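Hypothetical protein ORF-c20_032 (Sulfolobus solfataricus, PDB 2NRQ) is of unknown function: its archaeal family resembles RNA-binding proteins in structure but has a low likelihood of binding RNA. Local coordinates at residues N25-F30 with Q104-E109; K40-A45 with K52-E57; E80-L85 with K140-R145; G94-L99 with I124-T129. One frame throughout, in Å; residues are numbered along the deposited sequence. Where two conformers were deposited one is given.

Interaction 1 (N25-F30 with Q104-E109); sequences NTIESF and QYLIAE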
loop_
_atom_site.group_PDB
_atom_site.type_symbol
_atom_site.label_atom_id
_atom_site.label_comp_id
_atom_site.label_asym_id
_atom_site.label_seq_id
_atom_site.Cartn_x
_atom_site.Cartn_y
_atom_site.Cartn_z
ATOM N N ASN A 25 6.551 3.030 -12.135
ATOM C CA ASN A 25 6.499 4.477 -12.266
ATOM C C ASN A 25 5.306 5.021 -11.525
ATOM O O ASN A 25 5.430 5.993 -10.768
ATOM C CB ASN A 25 6.418 4.899 -13.723
ATOM C CG ASN A 25 7.596 4.414 -14.533
ATOM O OD1 ASN A 25 8.721 4.329 -14.026
ATOM N ND2 ASN A 25 7.354 4.104 -15.809
ATOM N N THR A 26 4.152 4.388 -11.730
ATOM C CA THR A 26 2.946 4.833 -11.053
ATOM C C THR A 26 3.185 4.864 -9.551
ATOM O O THR A 26 2.962 5.890 -8.903
ATOM C CB THR A 26 1.736 3.914 -11.348
ATOM O OG1 THR A 26 1.405 3.985 -12.737
ATOM C CG2 THR A 26 0.520 4.356 -10.538
ATOM N N ILE A 27 3.651 3.750 -8.995
ATOM C CA ILE A 27 3.887 3.695 -7.554
ATOM C C ILE A 27 4.961 4.664 -7.058
ATOM O O ILE A 27 4.755 5.382 -6.079
ATOM C CB ILE A 27 4.235 2.264 -7.103
ATOM C CG1 ILE A 27 3.046 1.337 -7.385
ATOM C CG2 ILE A 27 4.597 2.259 -5.633
ATOM C CD1 ILE A 27 3.195 -0.064 -6.852
ATOM N N GLU A 28 6.101 4.706 -7.736
ATOM C CA GLU A 28 7.166 5.601 -7.301
ATOM C C GLU A 28 6.754 7.071 -7.436
ATOM O O GLU A 28 7.247 7.941 -6.708
ATOM C CB GLU A 28 8.452 5.303 -8.076
ATOM C CG GLU A 28 8.828 3.848 -7.978
ATOM C CD GLU A 28 10.242 3.542 -8.415
ATOM O OE1 GLU A 28 10.667 4.020 -9.485
ATOM O OE2 GLU A 28 10.924 2.803 -7.681
ATOM N N SER A 29 5.843 7.352 -8.354
ATOM C CA SER A 29 5.373 8.717 -8.518
ATOM C C SER A 29 4.298 9.035 -7.478
ATOM O O SER A 29 4.396 10.001 -6.716
ATOM C CB SER A 29 4.790 8.908 -9.904
ATOM O OG SER A 29 4.079 10.124 -9.937
ATOM N N PHE A 30 3.268 8.204 -7.449
ATOM C CA PHE A 30 2.175 8.387 -6.516
ATOM C C PHE A 30 2.657 8.624 -5.084
ATOM O O PHE A 30 2.037 9.362 -4.332
ATOM C CB PHE A 30 1.267 7.161 -6.548
ATOM C CG PHE A 30 -0.064 7.383 -5.894
ATOM C CD1 PHE A 30 -1.131 7.910 -6.624
ATOM C CD2 PHE A 30 -0.250 7.082 -4.545
ATOM C CE1 PHE A 30 -2.367 8.133 -6.020
ATOM C CE2 PHE A 30 -1.481 7.301 -3.932
ATOM C CZ PHE A 30 -2.542 7.828 -4.671
ATOM N N GLN A 104 -5.375 -1.872 -10.765
ATOM C CA GLN A 104 -6.048 -1.240 -11.901
ATOM C C GLN A 104 -6.343 0.232 -11.634
ATOM O O GLN A 104 -5.929 1.104 -12.395
ATOM C CB GLN A 104 -7.366 -1.965 -12.203
ATOM C CG GLN A 104 -7.259 -3.484 -12.448
ATOM C CD GLN A 104 -7.268 -4.331 -11.167
ATOM O OE1 GLN A 104 -7.620 -5.514 -11.196
ATOM N NE2 GLN A 104 -6.872 -3.735 -10.049
ATOM N N TYR A 105 -7.057 0.496 -10.546
ATOM C CA TYR A 105 -7.418 1.850 -10.166
ATOM C C TYR A 105 -6.268 2.829 -9.965
ATOM O O TYR A 105 -6.397 4.015 -10.285
ATOM C CB TYR A 105 -8.259 1.821 -8.896
ATOM C CG TYR A 105 -9.718 1.563 -9.158
ATOM C CD1 TYR A 105 -10.509 2.521 -9.782
ATOM C CD2 TYR A 105 -10.307 0.360 -8.791
ATOM C CE1 TYR A 105 -11.845 2.292 -10.030
ATOM C CE2 TYR A 105 -11.641 0.118 -9.037
ATOM C CZ TYR A 105 -12.409 1.088 -9.656
ATOM O OH TYR A 105 -13.746 0.852 -9.887
ATOM N N LEU A 106 -5.147 2.352 -9.433
ATOM C CA LEU A 106 -4.019 3.244 -9.188
ATOM C C LEU A 106 -3.264 3.605 -10.464
ATOM O O LEU A 106 -2.930 4.765 -10.684
ATOM C CB LEU A 106 -3.046 2.628 -8.182
ATOM C CG LEU A 106 -2.145 3.678 -7.526
ATOM C CD1 LEU A 106 -2.878 4.279 -6.336
ATOM C CD2 LEU A 106 -0.837 3.063 -7.072
ATOM N N ILE A 107 -3.001 2.616 -11.308
ATOM C CA ILE A 107 -2.272 2.870 -12.543
ATOM C C ILE A 107 -3.134 3.507 -13.632
ATOM O O ILE A 107 -2.624 4.182 -14.529
ATOM C CB ILE A 107 -1.638 1.569 -13.090
ATOM C CG1 ILE A 107 -2.639 0.423 -12.997
ATOM C CG2 ILE A 107 -0.378 1.240 -12.312
ATOM C CD1 ILE A 107 -2.083 -0.922 -13.386
ATOM N N ALA A 108 -4.443 3.302 -13.548
ATOM C CA ALA A 108 -5.343 3.856 -14.542
ATOM C C ALA A 108 -5.982 5.178 -14.128
ATOM O O ALA A 108 -6.326 5.987 -14.990
ATOM C CB ALA A 108 -6.412 2.844 -14.884
ATOM N N GLU A 109 -6.131 5.415 -12.824
ATOM C CA GLU A 109 -6.746 6.657 -12.351
ATOM C C GLU A 109 -6.110 7.270 -11.114
ATOM O O GLU A 109 -6.724 8.109 -10.465
ATOM C CB GLU A 109 -8.231 6.429 -12.061
ATOM C CG GLU A 109 -9.045 6.035 -13.277
ATOM C CD GLU A 109 -10.437 5.569 -12.917
ATOM O OE1 GLU A 109 -11.212 6.374 -12.348
ATOM O OE2 GLU A 109 -10.751 4.393 -13.206
#

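Interaction 2 (K40-A45 with K52-E57); sequences KNVTTA and KIIILE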
loop_
_atom_site.group_PDB
_atom_site.type_symbol
_atom_site.label_atom_id
_atom_site.label_comp_id
_atom_site.label_asym_id
_atom_site.label_seq_id
_atom_site.Cartn_x
_atom_site.Cartn_y
_atom_site.Cartn_z
ATOM N N LYS A 40 14.147 -0.093 -1.913
ATOM C CA LYS A 40 13.385 -0.785 -2.942
ATOM C C LYS A 40 13.968 -2.164 -3.211
ATOM O O LYS A 40 15.178 -2.348 -3.191
ATOM C CB LYS A 40 13.393 0.046 -4.224
ATOM C CG LYS A 40 12.834 -0.649 -5.450
ATOM C CD LYS A 40 12.891 0.304 -6.630
ATOM C CE LYS A 40 12.455 -0.367 -7.902
ATOM N NZ LYS A 40 12.526 0.528 -9.093
ATOM N N ASN A 41 13.099 -3.135 -3.456
ATOM C CA ASN A 41 13.519 -4.499 -3.743
ATOM C C ASN A 41 12.704 -5.043 -4.890
ATOM O O ASN A 41 11.498 -4.802 -4.978
ATOM C CB ASN A 41 13.285 -5.416 -2.551
ATOM C CG ASN A 41 14.231 -5.154 -1.415
ATOM O OD1 ASN A 41 15.292 -5.778 -1.322
ATOM N ND2 ASN A 41 13.856 -4.220 -0.537
ATOM N N VAL A 42 13.375 -5.778 -5.771
ATOM C CA VAL A 42 12.720 -6.418 -6.891
ATOM C C VAL A 42 13.305 -7.811 -6.909
ATOM O O VAL A 42 14.515 -7.956 -6.863
ATOM C CB VAL A 42 13.036 -5.720 -8.240
ATOM C CG1 VAL A 42 12.240 -6.384 -9.352
ATOM C CG2 VAL A 42 12.702 -4.218 -8.161
ATOM N N THR A 43 12.444 -8.826 -6.945
ATOM C CA THR A 43 12.857 -10.236 -6.984
ATOM C C THR A 43 12.012 -10.938 -8.029
ATOM O O THR A 43 10.867 -10.561 -8.251
ATOM C CB THR A 43 12.567 -10.959 -5.667
ATOM O OG1 THR A 43 13.294 -10.339 -4.601
ATOM C CG2 THR A 43 12.942 -12.423 -5.778
ATOM N N THR A 44 12.560 -11.959 -8.671
ATOM C CA THR A 44 11.794 -12.702 -9.665
ATOM C C THR A 44 11.763 -14.173 -9.299
ATOM O O THR A 44 12.809 -14.777 -9.088
ATOM C CB THR A 44 12.429 -12.637 -11.042
ATOM O OG1 THR A 44 13.715 -13.262 -10.970
ATOM C CG2 THR A 44 12.574 -11.195 -11.518
ATOM N N ALA A 45 10.573 -14.750 -9.220
ATOM C CA ALA A 45 10.442 -16.175 -8.937
ATOM C C ALA A 45 9.855 -16.778 -10.217
ATOM O O ALA A 45 9.450 -16.047 -11.119
ATOM C CB ALA A 45 9.503 -16.404 -7.748
ATOM N N LYS A 52 7.122 -16.617 -14.920
ATOM C CA LYS A 52 7.725 -15.642 -13.998
ATOM C C LYS A 52 6.819 -14.673 -13.232
ATOM O O LYS A 52 5.935 -14.037 -13.800
ATOM C CB LYS A 52 8.791 -14.812 -14.736
ATOM C CG LYS A 52 10.209 -15.377 -14.663
ATOM C CD LYS A 52 10.755 -15.773 -16.035
ATOM C CE LYS A 52 11.103 -14.552 -16.885
ATOM N NZ LYS A 52 11.507 -14.928 -18.275
ATOM N N ILE A 53 7.057 -14.555 -11.933
ATOM C CA ILE A 53 6.294 -13.619 -11.119
ATOM C C ILE A 53 7.343 -12.630 -10.634
ATOM O O ILE A 53 8.496 -13.006 -10.464
ATOM C CB ILE A 53 5.611 -14.314 -9.900
ATOM C CG1 ILE A 53 4.739 -13.312 -9.139
ATOM C CG2 ILE A 53 6.658 -14.884 -8.949
ATOM C CD1 ILE A 53 3.525 -12.815 -9.906
ATOM N N ILE A 54 6.973 -11.369 -10.452
ATOM C CA ILE A 54 7.933 -10.374 -9.975
ATOM C C ILE A 54 7.458 -9.818 -8.657
ATOM O O ILE A 54 6.284 -9.495 -8.507
ATOM C CB ILE A 54 8.095 -9.201 -10.944
ATOM C CG1 ILE A 54 8.756 -9.675 -12.227
ATOM C CG2 ILE A 54 8.972 -8.127 -10.326
ATOM C CD1 ILE A 54 8.953 -8.559 -13.197
ATOM N N ILE A 55 8.367 -9.719 -7.697
ATOM C CA ILE A 55 8.010 -9.201 -6.397
ATOM C C ILE A 55 8.681 -7.867 -6.204
ATOM O O ILE A 55 9.900 -7.778 -6.127
ATOM C CB ILE A 55 8.435 -10.167 -5.270
ATOM C CG1 ILE A 55 8.088 -11.605 -5.666
ATOM C CG2 ILE A 55 7.719 -9.794 -3.978
ATOM C CD1 ILE A 55 8.183 -12.597 -4.548
ATOM N N LEU A 56 7.868 -6.826 -6.136
ATOM C CA LEU A 56 8.356 -5.473 -5.962
ATOM C C LEU A 56 8.036 -5.024 -4.548
ATOM O O LEU A 56 6.896 -5.123 -4.117
ATOM C CB LEU A 56 7.674 -4.561 -6.983
ATOM C CG LEU A 56 7.765 -3.055 -6.788
ATOM C CD1 LEU A 56 9.185 -2.584 -6.990
ATOM C CD2 LEU A 56 6.813 -2.383 -7.774
ATOM N N GLU A 57 9.042 -4.538 -3.826
ATOM C CA GLU A 57 8.843 -4.091 -2.448
ATOM C C GLU A 57 9.496 -2.753 -2.141
ATOM O O GLU A 57 10.468 -2.350 -2.773
ATOM C CB GLU A 57 9.388 -5.131 -1.488
ATOM C CG GLU A 57 8.730 -6.478 -1.618
ATOM C CD GLU A 57 9.563 -7.575 -0.987
ATOM O OE1 GLU A 57 10.696 -7.772 -1.461
ATOM O OE2 GLU A 57 9.103 -8.236 -0.024
HETATM O O HOH W 1 11.569 -8.195 -3.837
#

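Interaction 3 (E80-L85 with K140-R145); sequences ELMLIL and KLVNSR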
loop_
_atom_site.group_PDB
_atom_site.type_symbol
_atom_site.label_atom_id
_atom_site.label_comp_id
_atom_site.label_asym_id
_atom_site.label_seq_id
_atom_site.Cartn_x
_atom_site.Cartn_y
_atom_site.Cartn_z
ATOM N N GLU A 80 -13.583 5.283 0.782
ATOM C CA GLU A 80 -12.699 4.151 1.062
ATOM C C GLU A 80 -12.114 4.182 2.477
ATOM O O GLU A 80 -11.909 3.129 3.091
ATOM C CB GLU A 80 -11.556 4.117 0.038
ATOM C CG GLU A 80 -12.011 4.153 -1.424
ATOM C CD GLU A 80 -12.754 2.899 -1.865
ATOM O OE1 GLU A 80 -13.298 2.898 -2.989
ATOM O OE2 GLU A 80 -12.797 1.915 -1.105
ATOM N N LEU A 81 -11.841 5.382 2.987
ATOM C CA LEU A 81 -11.273 5.549 4.331
ATOM C C LEU A 81 -12.233 4.995 5.394
ATOM O O LEU A 81 -11.841 4.222 6.284
ATOM C CB LEU A 81 -10.995 7.028 4.603
ATOM C CG LEU A 81 -10.391 7.346 5.973
ATOM C CD1 LEU A 81 -9.149 6.483 6.222
ATOM C CD2 LEU A 81 -10.067 8.831 6.040
HETATM N N MSE A 82 -13.494 5.396 5.290
HETATM C CA MSE A 82 -14.516 4.925 6.200
HETATM C C MSE A 82 -14.593 3.403 6.065
HETATM O O MSE A 82 -14.660 2.669 7.066
HETATM C CB MSE A 82 -15.851 5.550 5.830
HETATM C CG MSE A 82 -17.013 4.978 6.622
HETATM SE SE MSE A 82 -16.795 5.290 8.545
HETATM C CE MSE A 82 -16.262 3.525 9.126
ATOM N N LEU A 83 -14.562 2.941 4.817
ATOM C CA LEU A 83 -14.611 1.520 4.532
ATOM C C LEU A 83 -13.511 0.818 5.321
ATOM O O LEU A 83 -13.662 -0.338 5.703
ATOM C CB LEU A 83 -14.419 1.294 3.046
ATOM C CG LEU A 83 -14.755 -0.086 2.478
ATOM C CD1 LEU A 83 -16.201 -0.443 2.815
ATOM C CD2 LEU A 83 -14.544 -0.080 0.954
ATOM N N ILE A 84 -12.402 1.513 5.569
ATOM C CA ILE A 84 -11.322 0.915 6.349
ATOM C C ILE A 84 -11.784 0.813 7.793
ATOM O O ILE A 84 -11.892 -0.280 8.339
ATOM C CB ILE A 84 -10.025 1.757 6.320
ATOM C CG1 ILE A 84 -9.404 1.729 4.922
ATOM C CG2 ILE A 84 -9.033 1.210 7.336
ATOM C CD1 ILE A 84 -8.205 2.654 4.772
ATOM N N LEU A 85 -12.043 1.962 8.410
ATOM C CA LEU A 85 -12.489 2.009 9.798
ATOM C C LEU A 85 -13.593 1.002 10.015
ATOM O O LEU A 85 -13.563 0.222 10.966
ATOM C CB LEU A 85 -13.012 3.392 10.147
ATOM C CG LEU A 85 -13.519 3.496 11.586
ATOM C CD1 LEU A 85 -12.428 3.039 12.560
ATOM C CD2 LEU A 85 -13.931 4.935 11.865
ATOM N N LYS A 140 -10.951 9.958 14.070
ATOM C CA LYS A 140 -10.833 11.394 14.257
ATOM C C LYS A 140 -10.553 12.041 12.908
ATOM O O LYS A 140 -10.945 13.178 12.665
ATOM C CB LYS A 140 -9.715 11.709 15.229
ATOM N N LEU A 141 -9.869 11.319 12.026
ATOM C CA LEU A 141 -9.565 11.858 10.706
ATOM C C LEU A 141 -10.799 11.758 9.826
ATOM O O LEU A 141 -11.176 12.722 9.162
ATOM C CB LEU A 141 -8.413 11.101 10.051
ATOM C CG LEU A 141 -8.093 11.689 8.673
ATOM C CD1 LEU A 141 -7.730 13.164 8.823
ATOM C CD2 LEU A 141 -6.962 10.914 8.025
ATOM N N VAL A 142 -11.410 10.576 9.812
ATOM C CA VAL A 142 -12.630 10.351 9.045
ATOM C C VAL A 142 -13.602 11.426 9.502
ATOM O O VAL A 142 -14.189 12.147 8.692
ATOM C CB VAL A 142 -13.242 8.962 9.357
ATOM C CG1 VAL A 142 -14.703 8.919 8.933
ATOM C CG2 VAL A 142 -12.468 7.877 8.633
ATOM N N ASN A 143 -13.745 11.523 10.822
ATOM C CA ASN A 143 -14.622 12.494 11.460
ATOM C C ASN A 143 -14.210 13.907 11.073
ATOM O O ASN A 143 -15.053 14.743 10.738
ATOM C CB ASN A 143 -14.554 12.317 12.977
ATOM C CG ASN A 143 -15.390 13.331 13.719
ATOM O OD1 ASN A 143 -14.866 14.310 14.256
ATOM N ND2 ASN A 143 -16.702 13.109 13.751
ATOM N N SER A 144 -12.908 14.169 11.107
ATOM C CA SER A 144 -12.389 15.482 10.752
ATOM C C SER A 144 -12.764 15.857 9.322
ATOM O O SER A 144 -13.390 16.886 9.083
ATOM C CB SER A 144 -10.870 15.502 10.902
ATOM O OG SER A 144 -10.343 16.758 10.505
ATOM N N ARG A 145 -12.373 15.018 8.374
ATOM C CA ARG A 145 -12.676 15.280 6.979
ATOM C C ARG A 145 -14.113 15.724 6.785
ATOM O O ARG A 145 -14.375 16.752 6.150
ATOM C CB ARG A 145 -12.416 14.037 6.138
ATOM C CG ARG A 145 -10.954 13.788 5.855
ATOM C CD ARG A 145 -10.811 12.787 4.732
ATOM N NE ARG A 145 -9.465 12.778 4.176
ATOM C CZ ARG A 145 -9.132 12.132 3.066
ATOM N NH1 ARG A 145 -10.051 11.442 2.400
ATOM N NH2 ARG A 145 -7.888 12.192 2.613
#

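Interaction 4 (G94-L99 with I124-T129); sequences GSKLYL and IISFNT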
loop_
_atom_site.group_PDB
_atom_site.type_symbol
_atom_site.label_atom_id
_atom_site.label_comp_id
_atom_site.label_asym_id
_atom_site.label_seq_id
_atom_site.Cartn_x
_atom_site.Cartn_y
_atom_site.Cartn_z
ATOM N N GLY A 94 -2.132 -8.699 14.651
ATOM C CA GLY A 94 -1.069 -8.283 15.548
ATOM C C GLY A 94 -1.156 -6.772 15.653
ATOM O O GLY A 94 -2.218 -6.232 15.968
ATOM N N SER A 95 -0.063 -6.079 15.369
ATOM C CA SER A 95 -0.078 -4.624 15.449
ATOM C C SER A 95 0.079 -3.967 14.078
ATOM O O SER A 95 0.256 -2.746 13.974
ATOM C CB SER A 95 1.028 -4.137 16.386
ATOM O OG SER A 95 0.803 -2.786 16.760
ATOM N N LYS A 96 0.014 -4.776 13.026
ATOM C CA LYS A 96 0.147 -4.244 11.680
ATOM C C LYS A 96 -1.175 -4.260 10.929
ATOM O O LYS A 96 -1.951 -5.205 11.025
ATOM C CB LYS A 96 1.231 -5.005 10.910
ATOM C CG LYS A 96 1.143 -6.501 11.006
ATOM C CD LYS A 96 2.305 -7.167 10.277
ATOM C CE LYS A 96 3.649 -6.902 10.962
ATOM N NZ LYS A 96 4.726 -7.831 10.472
ATOM N N LEU A 97 -1.426 -3.176 10.206
ATOM C CA LEU A 97 -2.637 -2.985 9.423
ATOM C C LEU A 97 -2.323 -3.289 7.966
ATOM O O LEU A 97 -1.374 -2.735 7.413
ATOM C CB LEU A 97 -3.104 -1.532 9.547
ATOM C CG LEU A 97 -4.317 -1.103 8.713
ATOM C CD1 LEU A 97 -5.580 -1.735 9.282
ATOM C CD2 LEU A 97 -4.439 0.427 8.713
ATOM N N TYR A 98 -3.119 -4.157 7.347
ATOM C CA TYR A 98 -2.908 -4.514 5.954
ATOM C C TYR A 98 -3.924 -3.820 5.062
ATOM O O TYR A 98 -5.114 -4.099 5.134
ATOM C CB TYR A 98 -3.030 -6.026 5.763
ATOM C CG TYR A 98 -1.953 -6.827 6.451
ATOM C CD1 TYR A 98 -0.977 -7.499 5.713
ATOM C CD2 TYR A 98 -1.898 -6.910 7.844
ATOM C CE1 TYR A 98 0.030 -8.234 6.344
ATOM C CE2 TYR A 98 -0.899 -7.642 8.484
ATOM C CZ TYR A 98 0.061 -8.301 7.726
ATOM O OH TYR A 98 1.043 -9.034 8.355
ATOM N N LEU A 99 -3.458 -2.917 4.215
ATOM C CA LEU A 99 -4.356 -2.231 3.307
ATOM C C LEU A 99 -4.057 -2.693 1.890
ATOM O O LEU A 99 -3.010 -2.362 1.342
ATOM C CB LEU A 99 -4.148 -0.723 3.400
ATOM C CG LEU A 99 -4.079 -0.102 4.793
ATOM C CD1 LEU A 99 -3.903 1.401 4.655
ATOM C CD2 LEU A 99 -5.338 -0.428 5.567
ATOM N N ILE A 124 1.392 -2.426 4.128
ATOM C CA ILE A 124 1.354 -2.913 5.500
ATOM C C ILE A 124 1.997 -1.941 6.466
ATOM O O ILE A 124 3.192 -1.691 6.381
ATOM C CB ILE A 124 2.088 -4.263 5.621
ATOM C CG1 ILE A 124 1.451 -5.278 4.665
ATOM C CG2 ILE A 124 2.050 -4.765 7.068
ATOM C CD1 ILE A 124 2.254 -6.528 4.478
ATOM N N ILE A 125 1.197 -1.412 7.391
ATOM C CA ILE A 125 1.680 -0.480 8.399
ATOM C C ILE A 125 1.804 -1.170 9.758
ATOM O O ILE A 125 0.946 -1.960 10.144
ATOM C CB ILE A 125 0.736 0.729 8.552
ATOM C CG1 ILE A 125 0.732 1.568 7.273
ATOM C CG2 ILE A 125 1.179 1.591 9.715
ATOM C CD1 ILE A 125 0.008 0.925 6.140
ATOM N N SER A 126 2.877 -0.871 10.480
ATOM C CA SER A 126 3.091 -1.466 11.789
ATOM C C SER A 126 2.996 -0.387 12.860
ATOM O O SER A 126 3.685 0.629 12.803
ATOM C CB SER A 126 4.458 -2.130 11.839
ATOM O OG SER A 126 4.715 -2.787 10.614
ATOM N N PHE A 127 2.120 -0.610 13.831
ATOM C CA PHE A 127 1.925 0.333 14.920
ATOM C C PHE A 127 2.466 -0.303 16.183
ATOM O O PHE A 127 2.663 -1.515 16.241
ATOM C CB PHE A 127 0.430 0.617 15.109
ATOM C CG PHE A 127 -0.207 1.333 13.951
ATOM C CD1 PHE A 127 -0.114 2.715 13.834
ATOM C CD2 PHE A 127 -0.889 0.626 12.970
ATOM C CE1 PHE A 127 -0.691 3.384 12.753
ATOM C CE2 PHE A 127 -1.470 1.287 11.882
ATOM C CZ PHE A 127 -1.371 2.668 11.775
ATOM N N ASN A 128 2.727 0.513 17.192
ATOM C CA ASN A 128 3.192 -0.026 18.458
ATOM C C ASN A 128 2.282 0.593 19.503
ATOM O O ASN A 128 2.736 1.047 20.555
ATOM C CB ASN A 128 4.651 0.347 18.720
ATOM C CG ASN A 128 5.309 -0.595 19.709
ATOM O OD1 ASN A 128 5.200 -1.815 19.575
ATOM N ND2 ASN A 128 5.994 -0.042 20.702
ATOM N N THR A 129 0.984 0.590 19.194
ATOM C CA THR A 129 -0.025 1.180 20.064
ATOM C C THR A 129 -1.390 0.480 20.088
ATOM O O THR A 129 -2.178 0.704 21.004
ATOM C CB THR A 129 -0.237 2.658 19.687
ATOM O OG1 THR A 129 -1.423 3.149 20.320
ATOM C CG2 THR A 129 -0.357 2.810 18.170
#

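Interaction 1 (N25-F30 with Q104-E109)
A steep helix-helix crossing brings T26, I27 and F30 of helix 20-30 against L106 and I107 of helix 103-109. The short axes lie 9.7 Å apart at an angle of 79°, which confines the contact to about one turn of each helix, with no hydrogen bond across it. L106 carries much of it. Its CD1 methyl stands over the centre of the F30 ring, 3.8 Å from the ring centroid and 8° off the normal, a CH-pi contact, while CD2 turns to T26 CG2 and lies 4.3 Å from I27 CG1. F30 CG is anti to the backbone N (chi1 -165°), on the side of L106; the ring beyond it turns a face to the methyl. T26 fits beside both leucine and isoleucine: CG2 lies 3.5 Å from L106 O, and OG1, which is hydrogen-bonded to K22 O within its own helix, lies 3.3 Å from I107 CG2. An alanine in place of T26 would probably open a gap beside L106 CD2 and I107 CG2 and leave K22 O without its hydroxyl partner. The arrangement is buried: I27 and L106 both reach I121 on strand 121-126, L106 also touches L112, and F30 has a cation-pi partner in K75.

Interaction 2 (K40-A45 with K52-E57)
N41, T43 and A45 pair with E57, I55 and I53 through six backbone hydrogen bonds, two for each pair. The rungs at T43 and I55 illustrate the pattern: I55 N reaches T43 O at 2.7 Å and nearly straight (176° at the hydrogen), and T43 N returns a bond of 2.9 Å to I55 O. A water bridges the same region, accepting from T43 OG1 and donating to I55 O and to E57 OE1, the last at 2.6 Å; it thereby ties a side-chain hydroxyl, a backbone carbonyl and a carboxylate of the two strands together. Between these rungs lie the non-hydrogen-bonded pairs V42 with L56 and T44 with I54, where CA-H groups approach carbonyls, as V42 CA does I55 O.

The side chains of those two pairs share one face. V42 and I54 run next to each other, and V42 CG1, anti to the backbone N (chi1 -176°), is the branch that meets I54 CG2, at 3.8 Å. The other methyl, V42 CG2, meets L56 CD1 at 4.1 Å. T44, two residues on in the same strand, also runs alongside I54, its CG2 near I54 CG1. K40, whose extended chain passes L56 CD1 with CE at 4.1 Å, ends in a salt bridge to E28. Y20 of helix 20-30 covers V42 and I54. On the other face A45 CB meets I53 CG2, and F13 of strand 7-14 packs on I53 and I55. This is the regular ladder of an antiparallel beta hairpin, with strand 39-46 outermost in the chain's sheet and strand 52-60 joined in turn to strand 7-14.

Interaction 3 (E80-L85 with K140-R145)
L81 of helix 78-85 packs on V142 of helix 134-145 in an antiparallel helix pair near the surface, whose short axes pass 10.1 Å apart with 148° between their directions. The two segments exchange no hydrogen bond, and the contact rests on a few mainly apolar side chains. L81 takes the leading part. Its CG is anti to the backbone N (chi1 -180°), which sets CG toward the partner helix, 3.4 Å from V142 CG2; the two side chains interdigitate, each running past the other toward the opposite helix. The CD2 branch goes further round the second helix, meeting L141 CD2 at 4.2 Å and R145 CD at the same distance. CD2 also lies over one face of the R145 guanidinium, so an apolar methyl covers a charged flat group whose NH1 is hydrogen-bonded to I76 O; that bond is likely to hold the guanidinium in place under the leucine. L73 of helix 62-73 touches both L81 and L141, making a third wall to the apolar cluster.

One residue on, M82, modelled as selenomethionine, directs SE toward V142 CG1. The approach is doubtful in detail because the residue was deposited in two conformers.

I84 belongs to the inner side of the helix, packing on I76 and L114 beyond this pair. L85 comes one turn after L81 and continues the contact toward earlier turns of helix 134-145, touching K135, I138 and K139. Within the two segments it comes near the same valine methyl that L81 meets, L85 CD2 lying a looser 4.6 Å from V142 CG2.

Interaction 4 (G94-L99 with I124-T129)
Y98 and I124 face each other as a non-hydrogen-bonded pair where strands 96-101 and 121-126 run antiparallel as neighbours, 96-101 lying next to the outermost strand 92-93. The two side chains cross so that the isoleucine lies over the ring: I124 CG2 stands 4.1 Å from the ring centroid and 12° off the normal, a CH-pi contact, while CG1 lies near the ring's CD1 and CE1, and CD1 of the isoleucine sits outside that rim. A chi1 of -66° puts Y98 CG anti to the carbonyl carbon, 4.1 Å from I124 CG1. K96, two residues earlier, shares this face, its CB 3.9 Å from I124 CG2. An alanine in place of Y98 would probably remove the ring from under I124 CG2 and leave CG1 and CD1 with more freedom to turn, K96 remaining a neighbour. On the opposite face are L97 and I125. F127, just past the strand, presents a ring edge to L97, with CE2 4.0 Å from L97 CB, and meets F69 at a steep angle; I125 CD1 reaches L99 CD1 at 4.2 Å. The backbones are stitched together, F127 N bonding to S95 O at 2.8 Å and I125 N reaching L97 O at 2.9 Å.

How the interactions relate
Interactions 2 and 4 are ladders of one antiparallel sheet, 23 Å apart between centres, with strand 7-14 lying between their two pairs of strands. Interactions 1 and 3 join helices, at centres 22 Å from each other. Interaction 1 is linked to interaction 2 by the salt bridge of E28 with K40, and interaction 3 to interaction 4 where I84 packs on L99. Helix 103-109 follows strand 96-101 and precedes strand 121-126, which connects interaction 1 to interaction 4 along the chain. Interaction 2 closes within the span of interaction 1, and interaction 4 within that of interaction 3; because those two spans overlap, sequence-distant parts are interlocked in a single alpha+beta fold.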